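PDB 2W39: putative laminarinase from Phanerochaete chrysosporium, which probably hydrolyses beta-glucans such as laminarin and lichenin, as an extracellular family 16 glycoside hydrolase with a beta-sandwich fold. Local coordinates for residues S12-T17 / V72-I77; F18-I23 / V34-A39; R90-G95 / N173-S178; Q125-M130 / G166-T171; A139-R144 / P232-D237. All blocks are in the same frame, centred on the assembly; numbering follows the deposited sequence. Where two conformers were deposited one is given.

Contact 1 of 5, residues S12-T17 / V72-I77; sequences SAFLST and VRIRSI
I77 reaches S16 and T17 through its first two torsions: chi1 of -68° sets CG1 anti to the carbonyl carbon and beside the backbone N, and chi2 of 166° carries CD1 on in an extended line. CD1 comes to 3.3 Å from S16 O, while CG1 stands 3.6 Å from T17 O. The same carbonyl takes the one hydrogen bond of the contact. I77 N donates to T17 O over 2.9 Å in a nearly straight line, the N-H...O angle being 172°, and the donor lies tilted out of the carbonyl plane. T17 is held from its own side of the contact: its OG1 donates to A13 O over 3.1 Å from above that carbonyl's plane, and A13 O also accepts from S16 N and T17 N. A13 O thus gathers three donors from the turn that ends in T17. Deeper in, F14 and I74 meet more loosely, F14 CD1 lying 4.4 Å from I74 CD1 at an oblique approach to the ring. F14 also meets the ring of F18, and I74 packs on L52 and L54 of strand 51-55. On strand 69-76, R73 forms salt bridges with E21 and E107 and bonds a bound glucose through NH2. The polar tie between the segments uses main-chain atoms alone, and the aliphatic atoms of I77 lie against the carbonyls of S16 and T17 beside it.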
# COMPACT_ATOMS: atom_id res chain seq x y z
N SER A 12 2.73 1.28 19.50
CA SER A 12 4.13 1.66 19.67
C SER A 12 5.13 0.62 19.12
O SER A 12 6.29 0.95 18.89
CB SER A 12 4.44 1.94 21.14
OG SER A 12 4.27 0.77 21.90
N ALA A 13 4.68 -0.61 18.89
CA ALA A 13 5.58 -1.64 18.34
C ALA A 13 6.24 -1.16 17.05
O ALA A 13 7.40 -1.48 16.79
CB ALA A 13 4.84 -2.95 18.09
N PHE A 14 5.50 -0.42 16.23
CA PHE A 14 6.01 0.02 14.94
C PHE A 14 7.25 0.90 15.08
O PHE A 14 8.07 0.96 14.17
CB PHE A 14 4.94 0.79 14.16
CG PHE A 14 3.84 -0.08 13.62
CD1 PHE A 14 3.98 -0.70 12.38
CD2 PHE A 14 2.66 -0.26 14.34
CE1 PHE A 14 2.95 -1.48 11.85
CE2 PHE A 14 1.62 -1.05 13.83
CZ PHE A 14 1.76 -1.66 12.57
N LEU A 15 7.40 1.57 16.23
CA LEU A 15 8.54 2.46 16.44
C LEU A 15 9.84 1.69 16.64
O LEU A 15 10.91 2.27 16.48
CB LEU A 15 8.30 3.43 17.60
CG LEU A 15 7.05 4.29 17.46
CD1 LEU A 15 6.92 5.22 18.68
CD2 LEU A 15 7.03 5.08 16.15
N SER A 16 9.78 0.41 16.99
CA SER A 16 11.01 -0.37 17.09
C SER A 16 11.20 -1.34 15.93
O SER A 16 12.33 -1.74 15.66
CB SER A 16 11.11 -1.11 18.43
OG SER A 16 9.98 -1.92 18.66
N THR A 17 10.12 -1.69 15.23
CA THR A 17 10.21 -2.75 14.23
C THR A 17 10.22 -2.23 12.79
O THR A 17 10.46 -3.00 11.85
CB THR A 17 9.05 -3.75 14.41
OG1 THR A 17 7.83 -3.05 14.18
CG2 THR A 17 9.08 -4.39 15.82
N VAL A 72 5.41 10.62 5.66
CA VAL A 72 6.22 9.51 6.13
C VAL A 72 6.14 8.31 5.20
O VAL A 72 5.12 8.07 4.54
CB VAL A 72 5.87 9.10 7.59
CG1 VAL A 72 6.11 10.26 8.57
CG2 VAL A 72 4.45 8.58 7.70
N ARG A 73 7.23 7.54 5.21
CA ARG A 73 7.38 6.28 4.49
C ARG A 73 8.09 5.35 5.46
O ARG A 73 9.27 5.54 5.76
CB ARG A 73 8.20 6.51 3.22
CG ARG A 73 8.59 5.22 2.49
CD ARG A 73 9.07 5.52 1.10
NE ARG A 73 9.78 4.40 0.50
CZ ARG A 73 9.87 4.17 -0.81
NH1 ARG A 73 9.17 4.89 -1.68
NH2 ARG A 73 10.61 3.17 -1.26
N ILE A 74 7.35 4.40 6.01
CA ILE A 74 7.92 3.49 6.99
C ILE A 74 8.20 2.14 6.36
O ILE A 74 7.47 1.69 5.48
CB ILE A 74 7.05 3.39 8.29
CG1 ILE A 74 5.69 2.69 8.09
CG2 ILE A 74 6.89 4.79 8.94
CD1 ILE A 74 5.01 2.30 9.39
N ARG A 75 9.26 1.50 6.81
CA ARG A 75 9.73 0.27 6.21
C ARG A 75 10.07 -0.73 7.32
O ARG A 75 10.81 -0.41 8.26
CB ARG A 75 11.00 0.56 5.39
CG ARG A 75 11.54 -0.69 4.68
CD ARG A 75 12.81 -0.40 3.93
NE ARG A 75 13.94 -0.17 4.82
CZ ARG A 75 15.16 0.17 4.41
NH1 ARG A 75 15.40 0.36 3.12
NH2 ARG A 75 16.14 0.31 5.29
N SER A 76 9.57 -1.96 7.20
CA SER A 76 9.90 -2.97 8.20
C SER A 76 11.40 -3.22 8.21
O SER A 76 12.05 -3.23 7.17
CB SER A 76 9.16 -4.29 7.95
OG SER A 76 9.53 -4.90 6.72
N ILE A 77 11.95 -3.45 9.39
CA ILE A 77 13.36 -3.82 9.49
C ILE A 77 13.55 -5.23 8.92
O ILE A 77 14.50 -5.49 8.18
CB ILE A 77 13.87 -3.67 10.94
CG1 ILE A 77 13.90 -2.18 11.33
CG2 ILE A 77 15.26 -4.30 11.10
CD1 ILE A 77 14.06 -1.93 12.82

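Contact 2 of 5, residues F18-I23 / V34-A39; sequences FTHEAI and VDQATA
V34 enters the contact through its carbonyl, which lies 3.6 Å from H20 CB at the edge of the imidazole, near its plane. D35 follows, with its CB 3.9 Å from A22 CB, and its carboxylate turns back to the helix as the N-cap: OD2 accepts from T38 N at 2.9 Å and from T38 OG1 at 2.8 Å, the two donors arriving from opposite faces of the carboxylate plane. Q36 carries most of the pairing. Its CA sits over one face of the H20 ring, 3.7 Å from the centroid, in a CH-pi contact. CG is anti to the backbone N (chi1 -177°); beyond it the extended chain crosses the imidazole at about a right angle, and Q36 OE1 accepts from H20 ND1 over 3.1 Å in a bent bond of 135°. One water joins H20 N to Q36 OE1, and another joins H20 O to Q36 N, so the backbone of H20 is tied to the first turn of the helix as well. Beyond the cap, A39 sets CB 3.6 Å from H20 CD2. The ring's NE2 bonds T45 OG1, and Q36 NE2 bonds L15 O, which fixes the rotation of both groups. An alanine in place of H20 would probably leave T45 OG1 without its imidazole mate, cost Q36 OE1 one of its donors and open a gap beside A39. The whole is an Asp N-capped helix, 36-41, laid against edge strand 18-20 of a sheet in the beta sandwich.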
# COMPACT_ATOMS: atom_id res chain seq x y z
N PHE A 18 9.99 -0.93 12.64
CA PHE A 18 10.09 -0.24 11.34
C PHE A 18 11.05 0.92 11.51
O PHE A 18 11.28 1.37 12.62
CB PHE A 18 8.73 0.34 10.92
CG PHE A 18 7.77 -0.67 10.34
CD1 PHE A 18 7.31 -1.76 11.08
CD2 PHE A 18 7.31 -0.51 9.03
CE1 PHE A 18 6.43 -2.67 10.52
CE2 PHE A 18 6.41 -1.42 8.47
CZ PHE A 18 5.98 -2.51 9.21
N THR A 19 11.58 1.41 10.40
CA THR A 19 12.24 2.70 10.38
C THR A 19 11.44 3.64 9.48
O THR A 19 10.60 3.20 8.69
CB THR A 19 13.68 2.64 9.89
OG1 THR A 19 13.69 2.27 8.51
CG2 THR A 19 14.49 1.67 10.70
N HIS A 20 11.67 4.93 9.64
CA HIS A 20 11.17 5.92 8.70
C HIS A 20 12.26 6.21 7.68
O HIS A 20 13.42 6.48 8.03
CB HIS A 20 10.83 7.22 9.43
CG HIS A 20 9.58 7.17 10.25
ND1 HIS A 20 9.36 6.23 11.24
CD2 HIS A 20 8.50 7.99 10.26
CE1 HIS A 20 8.18 6.47 11.80
NE2 HIS A 20 7.64 7.53 11.24
N GLU A 21 11.92 6.14 6.40
CA GLU A 21 12.87 6.39 5.33
C GLU A 21 12.85 7.88 4.99
O GLU A 21 11.89 8.38 4.41
CB GLU A 21 12.50 5.57 4.11
CG GLU A 21 12.49 4.06 4.33
CD GLU A 21 12.32 3.36 3.01
OE1 GLU A 21 11.17 3.04 2.64
OE2 GLU A 21 13.36 3.14 2.33
N ALA A 22 13.93 8.58 5.36
CA ALA A 22 14.06 10.00 5.05
C ALA A 22 14.83 10.08 3.74
O ALA A 22 16.04 10.32 3.71
CB ALA A 22 14.77 10.71 6.17
N ILE A 23 14.11 9.88 2.65
CA ILE A 23 14.69 9.74 1.32
C ILE A 23 14.00 10.68 0.37
O ILE A 23 12.83 11.02 0.55
CB ILE A 23 14.59 8.28 0.79
CG1 ILE A 23 13.13 7.81 0.64
CG2 ILE A 23 15.39 7.34 1.68
CD1 ILE A 23 12.97 6.46 -0.02
N VAL A 34 10.15 12.57 6.19
CA VAL A 34 10.92 12.86 7.40
C VAL A 34 11.33 11.60 8.13
O VAL A 34 10.72 10.54 7.97
CB VAL A 34 10.16 13.83 8.33
CG1 VAL A 34 9.89 15.15 7.60
CG2 VAL A 34 8.87 13.21 8.85
N ASP A 35 12.39 11.70 8.92
CA ASP A 35 12.83 10.57 9.72
C ASP A 35 11.93 10.36 10.94
O ASP A 35 10.99 11.11 11.18
CB ASP A 35 14.33 10.67 10.08
CG ASP A 35 14.64 11.58 11.24
OD1 ASP A 35 15.81 11.55 11.67
OD2 ASP A 35 13.78 12.35 11.70
N GLN A 36 12.21 9.31 11.69
CA GLN A 36 11.34 8.94 12.78
C GLN A 36 11.26 10.01 13.87
O GLN A 36 10.17 10.34 14.34
CB GLN A 36 11.82 7.63 13.35
CG GLN A 36 10.98 7.08 14.43
CD GLN A 36 11.08 5.57 14.46
OE1 GLN A 36 11.15 4.89 13.42
NE2 GLN A 36 11.10 5.02 15.66
N ALA A 37 12.42 10.54 14.28
CA ALA A 37 12.44 11.55 15.34
C ALA A 37 11.62 12.76 14.90
O ALA A 37 10.83 13.32 15.66
CB ALA A 37 13.87 11.96 15.68
N THR A 38 11.80 13.17 13.65
CA THR A 38 11.10 14.34 13.13
C THR A 38 9.60 14.08 13.04
O THR A 38 8.79 14.92 13.43
CB THR A 38 11.68 14.75 11.78
OG1 THR A 38 13.08 15.02 11.93
CG2 THR A 38 11.01 16.01 11.24
N ALA A 39 9.24 12.89 12.55
CA ALA A 39 7.82 12.52 12.46
C ALA A 39 7.14 12.55 13.82
O ALA A 39 6.02 13.04 13.95
CB ALA A 39 7.67 11.14 11.84
O HOH W 1 13.77 5.17 11.80
O HOH W 2 14.06 7.26 10.57
O HOH W 3 9.58 8.89 6.07

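Contact 3 of 5, residues R90-G95 / N173-S178; sequences RHMPQG and NSYGPS
A Met-aromatic contact joins M92, in the loop that follows strand 83-89, to Y175, just before helix 176-181. M92 SD lies over one face of the Y175 ring, 3.9 Å from the centroid, and is shifted toward the CD1-CE1 bond, with 3.5 Å to CE1. The two side chains cross at about a right angle. CG of M92 stands between the backbone N and the carbonyl carbon (chi1 73°), and a bend at chi3 turns CE toward S174 O, 3.9 Å away. The sulfur also accepts a weak hydrogen bond from G176 N, at 3.4 Å but almost straight, 174°. G176 has positive phi, and a CB there would strike P177 CD. Farther along, Q94 OE1 rests 3.5 Å from P177 CA; that oxygen is bonded by N180 ND2, which also reaches M92 O. W289 lies against M92, and the Y175 side chain, which P100 of strand 98-105 touches, is about 9 Å from a bound glucose. An alanine at M92 would probably leave G176 N without its sulfur acceptor and open a gap over the Y175 ring. The thioether thus does two jobs in a buried place: its polarisable sulfur covers the aromatic face while serving as a weak acceptor for a main-chain N-H, and N180 secures the polar groups beside it.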
# COMPACT_ATOMS: atom_id res chain seq x y z
N ARG A 90 -8.13 1.04 9.60
CA ARG A 90 -9.33 1.82 9.91
C ARG A 90 -9.55 2.94 8.90
O ARG A 90 -10.70 3.31 8.63
CB ARG A 90 -9.25 2.41 11.32
CG ARG A 90 -9.07 1.36 12.41
CD ARG A 90 -9.25 2.00 13.79
NE ARG A 90 -8.96 1.09 14.90
CZ ARG A 90 -7.83 1.07 15.60
NH1 ARG A 90 -6.82 1.88 15.30
NH2 ARG A 90 -7.70 0.21 16.60
N HIS A 91 -8.47 3.53 8.38
CA HIS A 91 -8.53 4.72 7.54
C HIS A 91 -7.28 4.74 6.67
O HIS A 91 -6.20 4.37 7.13
CB HIS A 91 -8.55 5.97 8.44
CG HIS A 91 -8.97 7.24 7.76
ND1 HIS A 91 -8.08 8.06 7.09
CD2 HIS A 91 -10.18 7.85 7.69
CE1 HIS A 91 -8.73 9.13 6.65
NE2 HIS A 91 -10.00 9.02 7.00
N MET A 92 -7.43 5.16 5.42
CA MET A 92 -6.28 5.41 4.55
C MET A 92 -6.31 6.86 4.09
O MET A 92 -7.36 7.52 4.14
CB MET A 92 -6.27 4.48 3.34
CG MET A 92 -7.32 4.79 2.28
SD MET A 92 -7.09 3.90 0.72
CE MET A 92 -7.47 2.20 1.24
N PRO A 93 -5.17 7.39 3.66
CA PRO A 93 -5.20 8.79 3.26
C PRO A 93 -6.18 9.07 2.14
O PRO A 93 -6.30 8.30 1.17
CB PRO A 93 -3.77 9.07 2.80
CG PRO A 93 -2.92 8.09 3.62
CD PRO A 93 -3.80 6.84 3.68
N GLN A 94 -6.81 10.24 2.24
CA GLN A 94 -7.64 10.75 1.15
C GLN A 94 -7.34 12.23 0.92
O GLN A 94 -6.76 12.90 1.77
CB GLN A 94 -9.13 10.52 1.41
CG GLN A 94 -9.66 11.26 2.62
CD GLN A 94 -11.15 11.09 2.77
OE1 GLN A 94 -11.65 10.00 3.04
NE2 GLN A 94 -11.88 12.19 2.61
N GLY A 95 -7.73 12.69 -0.27
CA GLY A 95 -7.57 14.07 -0.68
C GLY A 95 -6.98 14.14 -2.08
O GLY A 95 -6.25 13.26 -2.52
N ASN A 173 -15.61 0.33 -2.00
CA ASN A 173 -15.17 0.48 -0.62
C ASN A 173 -13.82 -0.18 -0.34
O ASN A 173 -13.36 -0.20 0.78
CB ASN A 173 -16.26 0.03 0.36
CG ASN A 173 -16.54 -1.47 0.31
OD1 ASN A 173 -15.80 -2.25 -0.31
ND2 ASN A 173 -17.62 -1.88 0.96
N SER A 174 -13.17 -0.69 -1.40
CA SER A 174 -11.78 -1.10 -1.32
C SER A 174 -10.80 0.05 -1.20
O SER A 174 -9.63 -0.19 -0.87
CB SER A 174 -11.41 -1.92 -2.56
OG SER A 174 -11.46 -1.15 -3.77
N TYR A 175 -11.24 1.29 -1.46
CA TYR A 175 -10.27 2.37 -1.56
C TYR A 175 -10.91 3.73 -1.27
O TYR A 175 -12.10 3.93 -1.51
CB TYR A 175 -9.67 2.40 -3.00
CG TYR A 175 -8.50 3.33 -3.11
CD1 TYR A 175 -7.24 2.93 -2.65
CD2 TYR A 175 -8.66 4.64 -3.56
CE1 TYR A 175 -6.16 3.81 -2.65
CE2 TYR A 175 -7.58 5.53 -3.57
CZ TYR A 175 -6.34 5.11 -3.11
OH TYR A 175 -5.27 5.96 -3.08
N GLY A 176 -10.09 4.65 -0.77
CA GLY A 176 -10.42 6.06 -0.84
C GLY A 176 -11.50 6.49 0.13
O GLY A 176 -11.74 5.83 1.16
N PRO A 177 -12.16 7.61 -0.18
CA PRO A 177 -13.28 8.07 0.64
C PRO A 177 -14.33 6.98 0.90
O PRO A 177 -14.89 6.93 2.00
CB PRO A 177 -13.86 9.22 -0.21
CG PRO A 177 -12.63 9.80 -0.89
CD PRO A 177 -11.82 8.57 -1.26
N SER A 178 -14.60 6.13 -0.08
CA SER A 178 -15.57 5.04 0.12
C SER A 178 -15.10 4.10 1.24
O SER A 178 -15.86 3.75 2.16
CB SER A 178 -15.72 4.26 -1.18
OG SER A 178 -16.63 3.19 -1.02

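Contact 4 of 5, residues Q125-M130 / G166-T171; sequences QSPNAM and GVQAPT
Strands 129-133 and 165-168 run antiparallel in a large sheet of the beta sandwich, the fold of glycoside hydrolase family 16, and here M130 and V167 form a hydrogen-bonded pair. M130 N donates to V167 O over 2.9 Å, and V167 N returns a bond to M130 O over 2.8 Å. One step away, A129 and Q168 make a non-hydrogen-bonded pair. The pairing then continues beyond the regular strands, A169 N donating to N128 O over 2.9 Å. On the face of M130 and V167, the M130 side chain leaves with CG anti to the carbonyl carbon (chi1 -65°), then bends at chi2 and chi3, and CE comes back against the partner strand, 3.3 Å from V167 O and near A169 N and CB. A229 lies against both M130 and V167. N128 ties the pair to the next strand: its amide bonds E120 N and I118 O, E120 being one of the residues lining the lactone pocket. In one of its two conformers, Q168 crosses the P127 ring at about a right angle on the A129 side, NE2 3.4 Å from P127 CG, while OE1 turns to A129 CB. In that conformer NE2 also donates over 2.7 Å to a water that in turn donates to P127 O over 2.9 Å. P127, after a cis peptide bond, wedges in with CB 3.2 Å from A169 O.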
# COMPACT_ATOMS: atom_id res chain seq x y z
N GLN A 125 -9.31 7.96 -6.30
CA GLN A 125 -9.95 7.19 -7.35
C GLN A 125 -10.04 5.71 -7.04
O GLN A 125 -9.13 4.93 -7.31
CB GLN A 125 -9.24 7.41 -8.69
CG GLN A 125 -9.22 8.85 -9.14
CD GLN A 125 -10.60 9.42 -9.26
OE1 GLN A 125 -11.35 9.07 -10.18
NE2 GLN A 125 -10.97 10.31 -8.34
N SER A 126 -11.18 5.31 -6.47
CA SER A 126 -11.51 3.90 -6.28
C SER A 126 -11.64 3.22 -7.64
O SER A 126 -11.88 3.90 -8.65
CB SER A 126 -12.83 3.75 -5.51
OG SER A 126 -12.68 4.08 -4.14
N PRO A 127 -11.49 1.89 -7.70
CA PRO A 127 -11.13 0.94 -6.65
C PRO A 127 -9.63 0.82 -6.42
O PRO A 127 -8.80 1.38 -7.13
CB PRO A 127 -11.68 -0.37 -7.20
CG PRO A 127 -11.43 -0.25 -8.66
CD PRO A 127 -11.70 1.20 -8.99
N ASN A 128 -9.30 0.04 -5.40
CA ASN A 128 -7.92 -0.31 -5.10
C ASN A 128 -7.30 -1.08 -6.26
O ASN A 128 -7.99 -1.85 -6.94
CB ASN A 128 -7.88 -1.21 -3.86
CG ASN A 128 -6.47 -1.44 -3.37
OD1 ASN A 128 -5.75 -0.48 -3.13
ND2 ASN A 128 -6.06 -2.70 -3.26
N ALA A 129 -6.01 -0.88 -6.44
CA ALA A 129 -5.22 -1.65 -7.41
C ALA A 129 -4.19 -2.49 -6.65
O ALA A 129 -3.52 -1.98 -5.75
CB ALA A 129 -4.52 -0.72 -8.39
N MET A 130 -4.04 -3.75 -7.07
CA MET A 130 -3.06 -4.69 -6.53
C MET A 130 -2.21 -5.11 -7.73
O MET A 130 -2.75 -5.54 -8.75
CB MET A 130 -3.78 -5.87 -5.90
CG MET A 130 -4.59 -5.42 -4.67
SD MET A 130 -6.21 -6.21 -4.48
CE MET A 130 -7.06 -5.56 -5.94
N GLY A 166 -1.51 -5.56 -13.09
CA GLY A 166 -2.45 -5.06 -12.09
C GLY A 166 -3.79 -5.75 -12.08
O GLY A 166 -4.22 -6.31 -13.10
N VAL A 167 -4.46 -5.66 -10.94
CA VAL A 167 -5.82 -6.14 -10.76
C VAL A 167 -6.56 -5.06 -9.98
O VAL A 167 -6.06 -4.56 -8.96
CB VAL A 167 -5.85 -7.46 -9.95
CG1 VAL A 167 -7.29 -7.90 -9.66
CG2 VAL A 167 -5.10 -8.57 -10.70
N GLN A 168 -7.75 -4.71 -10.46
CA GLN A 168 -8.63 -3.76 -9.78
C GLN A 168 -9.61 -4.50 -8.87
O GLN A 168 -10.26 -5.45 -9.31
CB GLN A 168 -9.43 -2.95 -10.82
CG GLN A 168 -8.57 -2.17 -11.81
CD GLN A 168 -8.11 -0.84 -11.26
OE1 GLN A 168 -6.90 -0.62 -11.07
NE2 GLN A 168 -9.05 0.07 -11.02
N ALA A 169 -9.72 -4.08 -7.61
CA ALA A 169 -10.72 -4.66 -6.70
C ALA A 169 -12.14 -4.42 -7.23
O ALA A 169 -12.38 -3.43 -7.92
CB ALA A 169 -10.58 -4.10 -5.32
N PRO A 170 -13.08 -5.33 -6.91
CA PRO A 170 -14.42 -5.21 -7.49
C PRO A 170 -15.33 -4.21 -6.83
O PRO A 170 -16.39 -3.92 -7.41
CB PRO A 170 -14.98 -6.63 -7.32
CG PRO A 170 -14.27 -7.16 -6.10
CD PRO A 170 -12.89 -6.60 -6.19
N THR A 171 -15.00 -3.73 -5.63
CA THR A 171 -15.91 -2.81 -4.92
C THR A 171 -15.29 -1.45 -4.68
O THR A 171 -14.07 -1.31 -4.48
CB THR A 171 -16.41 -3.38 -3.57
OG1 THR A 171 -15.31 -3.49 -2.66
CG2 THR A 171 -17.12 -4.74 -3.75
O HOH W 4 -8.73 2.48 -9.85

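Contact 5 of 5, residues A139-R144 / P232-D237; sequences AMPASR and PNTNCD
M140 lies across P232, and its side chain can be followed atom by atom. CB rests over one face of the R144 guanidinium, 3.4 Å above its plane and toward the rim. From there CG goes anti to the carbonyl carbon, beside the backbone N (chi1 -66°), and a second bend, chi2 -65°, brings SD round to P232, 3.8 Å from CD. CE, at the tip, comes to 3.5 Å from P232 O and 3.9 Å from C236 CB. Next to it P141 and P232 reach toward each other tip to tip, P141 CD 3.8 Å from P232 CG, with T234 OG1 beside P141 CG. R144 crosses P232 at about a right angle, its CG against the proline CD. NH1 of this arginine folds back to P141 O over 3.0 Å, NE bonds F230 O, and N153 OD1 takes a further bond from NH1; the guanidinium is thereby fixed in rotation beneath M140. The backbones meet in one direct bond, A139 N to N235 O at 2.9 Å, with the donor well above the carbonyl plane. A water fills out the join: it donates to A139 O and P232 O and accepts from N235 N, within the type I turn from N233 to C236. The disulfide of C236 with C138 joins the two short, weakly bonded strands 138-139 and 235-236 covalently. M140 also touches C155 and C165, themselves disulfide-linked, and F231 of strand 229-232, while D237 N-caps helix 238-241 just beyond.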
# COMPACT_ATOMS: atom_id res chain seq x y z
N ALA A 139 4.51 -12.82 -16.71
CA ALA A 139 3.19 -12.40 -17.18
C ALA A 139 2.12 -13.21 -16.45
O ALA A 139 2.44 -14.17 -15.73
CB ALA A 139 3.07 -12.56 -18.70
N MET A 140 0.86 -12.83 -16.68
CA MET A 140 -0.29 -13.42 -16.01
C MET A 140 -1.28 -13.91 -17.05
O MET A 140 -1.45 -13.28 -18.10
CB MET A 140 -0.96 -12.40 -15.09
CG MET A 140 -0.08 -11.97 -13.92
SD MET A 140 0.24 -13.38 -12.82
CE MET A 140 1.97 -13.16 -12.39
N PRO A 141 -1.96 -15.03 -16.77
CA PRO A 141 -2.94 -15.54 -17.72
C PRO A 141 -4.16 -14.64 -17.79
O PRO A 141 -4.49 -13.94 -16.83
CB PRO A 141 -3.30 -16.93 -17.19
CG PRO A 141 -2.82 -16.99 -15.81
CD PRO A 141 -1.84 -15.89 -15.58
N ALA A 142 -4.83 -14.65 -18.94
CA ALA A 142 -5.99 -13.79 -19.15
C ALA A 142 -7.12 -14.11 -18.17
O ALA A 142 -7.84 -13.20 -17.74
CB ALA A 142 -6.49 -13.92 -20.58
N SER A 143 -7.27 -15.38 -17.83
CA SER A 143 -8.31 -15.83 -16.92
C SER A 143 -7.69 -16.61 -15.78
O SER A 143 -6.96 -17.57 -16.00
CB SER A 143 -9.33 -16.69 -17.67
OG SER A 143 -10.40 -17.10 -16.83
N ARG A 144 -7.99 -16.20 -14.54
CA ARG A 144 -7.64 -16.98 -13.37
C ARG A 144 -8.59 -16.62 -12.24
O ARG A 144 -9.21 -15.56 -12.25
CB ARG A 144 -6.16 -16.79 -12.98
CG ARG A 144 -5.77 -15.43 -12.39
CD ARG A 144 -5.45 -14.37 -13.43
NE ARG A 144 -4.73 -13.28 -12.77
CZ ARG A 144 -4.33 -12.15 -13.35
NH1 ARG A 144 -4.54 -11.94 -14.65
NH2 ARG A 144 -3.70 -11.24 -12.61
N PRO A 232 -0.90 -16.14 -10.32
CA PRO A 232 -0.39 -17.52 -10.34
C PRO A 232 0.96 -17.57 -11.07
O PRO A 232 1.41 -16.58 -11.67
CB PRO A 232 -1.45 -18.26 -11.15
CG PRO A 232 -1.99 -17.23 -12.06
CD PRO A 232 -2.02 -15.94 -11.26
N ASN A 233 1.58 -18.74 -11.05
CA ASN A 233 2.87 -18.92 -11.71
C ASN A 233 2.79 -19.47 -13.13
O ASN A 233 3.81 -19.82 -13.72
CB ASN A 233 3.82 -19.74 -10.84
CG ASN A 233 3.41 -21.20 -10.70
OD1 ASN A 233 2.34 -21.61 -11.16
ND2 ASN A 233 4.27 -22.00 -10.06
N THR A 234 1.58 -19.50 -13.69
CA THR A 234 1.37 -20.05 -15.03
C THR A 234 2.39 -19.55 -16.05
O THR A 234 2.92 -20.32 -16.86
CB THR A 234 -0.03 -19.66 -15.49
OG1 THR A 234 -0.95 -20.01 -14.46
CG2 THR A 234 -0.42 -20.35 -16.79
N ASN A 235 2.61 -18.23 -16.03
CA ASN A 235 3.51 -17.55 -16.96
C ASN A 235 4.54 -16.68 -16.23
O ASN A 235 5.07 -15.71 -16.79
CB ASN A 235 2.69 -16.69 -17.92
CG ASN A 235 1.63 -17.48 -18.67
OD1 ASN A 235 0.43 -17.42 -18.35
ND2 ASN A 235 2.06 -18.22 -19.68
N CYS A 236 4.84 -17.04 -14.99
CA CYS A 236 5.80 -16.30 -14.19
C CYS A 236 6.32 -17.16 -13.07
O CYS A 236 5.54 -17.60 -12.23
CB CYS A 236 5.12 -15.07 -13.57
SG CYS A 236 6.28 -14.09 -12.58
N ASP A 237 7.63 -17.36 -13.03
CA ASP A 237 8.24 -18.04 -11.90
C ASP A 237 8.29 -17.05 -10.74
O ASP A 237 9.16 -16.18 -10.66
CB ASP A 237 9.63 -18.53 -12.30
CG ASP A 237 10.31 -19.34 -11.22
OD1 ASP A 237 9.99 -19.18 -10.03
OD2 ASP A 237 11.17 -20.15 -11.57
O HOH W 5 1.43 -16.33 -14.42

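From the N terminus, contact 1 closes the first long loop by joining helix 14-17 to strand 69-76, and contact 2 is nested inside it, setting helix 36-41 against strand 18-20. The two touch and share one sheet. Contact 3 opens only after both have closed, linking the loop at 90-95 to the start of helix 176-181. Contact 4 is nested within that span, pairs strands 129-133 and 165-168 and touches contact 3 through S174 and N128. Contact 5 crosses both contacts 3 and 4 along the chain, tying 139-144 to 232-237. It meets contact 4 where R144 packs on V167, across the chain's centre from contacts 1 and 2.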